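Local coordinates for motility hub protein FimV (Pseudomonas aeruginosa, PDB 4MBQ), which works at the inner membrane to activate the adenylate cyclase CyaB, regulating cyclic AMP, and supports type IV pilus assembly, twitching motility and virulence gene expression, at residues L41-L45 with A56-L60. Residue numbers count along the deposited sequence, not the author numbering.
Sequences LDEVL and ARELL
Build both pieces as regular alpha helix, phi about -58° to -74° and psi between about -30° and -45°, with Leu45 N to Leu41 O at 3.0 Å and Leu60 N to Ala56 O at 2.9 Å. Set the two axes 9.8 Å apart at closest approach, running roughly antiparallel with a signed crossing angle of -150°. The register is fixed by Leu41 facing Ala56, their CA atoms 5.7 Å apart.

Ala56 CB is a small bump that fits between three larger side chains: Leu45 CD2 lies 3.7 Å from Ala56 CB, Val44 CG1 3.8 Å from it, and Leu41 CD2 3.9 Å from it. Conversely, Leu41, m,t, fills the hollow lined by Ala56, Leu59 and Leu60. It covers Ala56 with one methyl and drives the other into the next turn, where its CD1 sits 3.8 Å from Leu59 CB and 3.8 Å from Leu60 CG. Leu45, also m,t, leaves its backbone sideways but swings its end inward, bringing its CD1 to 3.8 Å from Leu60 CD1 and its CD2 to 3.8 Å from the aliphatic CG of Arg57. No hydrogen bond joins 41-45 to 56-60; these segments meet by apolar packing.

Helices 15-30 and 34-47 are consistent with helices A and B of a tetratricopeptide repeat, and 50-62 with the helix that follows, packing on B in FimV's C-terminal TPR region. A Gln53 NE2 to Leu45 O hydrogen bond links the two helices beside their turn. Helix 15-30 packs alongside, Leu22 touching Leu41 and Val44, while Lys21 salt-bridges Glu43, so helix 34-47 bridges helices 15-30 and 50-62.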
loop_
_atom_site.group_PDB
_atom_site.type_symbol
_atom_site.label_atom_id
_atom_site.label_comp_id
_atom_site.label_asym_id
_atom_site.label_seq_id
_atom_site.Cartn_x
_atom_site.Cartn_y
_atom_site.Cartn_z
ATOM N N LEU B 41 -0.108 4.455 12.036
ATOM C CA LEU B 41 -0.399 3.659 13.225
ATOM C C LEU B 41 -1.041 4.489 14.334
ATOM O O LEU B 41 -1.811 3.964 15.140
ATOM C CB LEU B 41 0.868 2.967 13.734
ATOM C CG LEU B 41 1.363 1.820 12.848
ATOM C CD1 LEU B 41 2.744 1.344 13.276
ATOM C CD2 LEU B 41 0.368 0.670 12.867
ATOM N N ASP B 42 -0.726 5.782 14.373
ATOM C CA ASP B 42 -1.341 6.690 15.340
ATOM C C ASP B 42 -2.847 6.722 15.116
ATOM O O ASP B 42 -3.626 6.825 16.061
ATOM C CB ASP B 42 -0.757 8.100 15.205
ATOM C CG ASP B 42 -1.297 9.061 16.249
ATOM O OD1 ASP B 42 -1.562 8.621 17.388
ATOM O OD2 ASP B 42 -1.454 10.259 15.933
ATOM N N GLU B 43 -3.246 6.613 13.852
ATOM C CA GLU B 43 -4.656 6.620 13.489
ATOM C C GLU B 43 -5.325 5.296 13.858
ATOM O O GLU B 43 -6.473 5.274 14.296
ATOM C CB GLU B 43 -4.810 6.918 11.998
ATOM C CG GLU B 43 -4.135 8.216 11.576
ATOM C CD GLU B 43 -4.294 8.519 10.099
ATOM O OE1 GLU B 43 -4.835 7.664 9.367
ATOM O OE2 GLU B 43 -3.877 9.617 9.672
ATOM N N VAL B 44 -4.597 4.196 13.692
ATOM C CA VAL B 44 -5.106 2.880 14.072
ATOM C C VAL B 44 -5.396 2.814 15.576
ATOM O O VAL B 44 -6.421 2.273 16.000
ATOM C CB VAL B 44 -4.124 1.759 13.672
ATOM C CG1 VAL B 44 -4.626 0.408 14.159
ATOM C CG2 VAL B 44 -3.927 1.746 12.166
ATOM N N LEU B 45 -4.497 3.384 16.374
ATOM C CA LEU B 45 -4.660 3.421 17.827
ATOM C C LEU B 45 -5.954 4.112 18.244
ATOM O O LEU B 45 -6.594 3.715 19.217
ATOM C CB LEU B 45 -3.474 4.132 18.481
ATOM C CG LEU B 45 -2.120 3.423 18.448
ATOM C CD1 LEU B 45 -1.061 4.292 19.104
ATOM C CD2 LEU B 45 -2.207 2.069 19.136
ATOM N N ALA B 56 -1.107 -2.504 16.413
ATOM C CA ALA B 56 -0.471 -1.213 16.186
ATOM C C ALA B 56 0.629 -0.987 17.211
ATOM O O ALA B 56 1.730 -0.551 16.870
ATOM C CB ALA B 56 -1.500 -0.092 16.252
ATOM N N ARG B 57 0.322 -1.294 18.468
ATOM C CA ARG B 57 1.293 -1.171 19.547
ATOM C C ARG B 57 2.492 -2.079 19.306
ATOM O O ARG B 57 3.637 -1.672 19.501
ATOM C CB ARG B 57 0.641 -1.493 20.894
ATOM C CG ARG B 57 -0.485 -0.540 21.272
ATOM C CD ARG B 57 -1.128 -0.917 22.596
ATOM N NE ARG B 57 -2.191 0.015 22.961
ATOM C CZ ARG B 57 -3.450 -0.339 23.201
ATOM N NH1 ARG B 57 -3.809 -1.613 23.128
ATOM N NH2 ARG B 57 -4.347 0.583 23.523
ATOM N N GLU B 58 2.220 -3.309 18.880
ATOM C CA GLU B 58 3.276 -4.274 18.591
ATOM C C GLU B 58 4.180 -3.761 17.476
ATOM O O GLU B 58 5.404 -3.831 17.577
ATOM C CB GLU B 58 2.679 -5.630 18.202
ATOM N N LEU B 59 3.569 -3.241 16.418
ATOM C CA LEU B 59 4.323 -2.700 15.291
ATOM C C LEU B 59 5.165 -1.495 15.702
ATOM O O LEU B 59 6.322 -1.370 15.293
ATOM C CB LEU B 59 3.385 -2.326 14.142
ATOM C CG LEU B 59 2.793 -3.510 13.379
ATOM C CD1 LEU B 59 1.845 -3.040 12.282
ATOM C CD2 LEU B 59 3.905 -4.373 12.799
ATOM N N LEU B 60 4.586 -0.619 16.519
ATOM C CA LEU B 60 5.288 0.571 16.989
ATOM C C LEU B 60 6.504 0.221 17.840
ATOM O O LEU B 60 7.570 0.822 17.699
ATOM C CB LEU B 60 4.344 1.486 17.776
ATOM C CG LEU B 60 3.347 2.290 16.942
ATOM C CD1 LEU B 60 2.208 2.799 17.810
ATOM C CD2 LEU B 60 4.058 3.443 16.251
#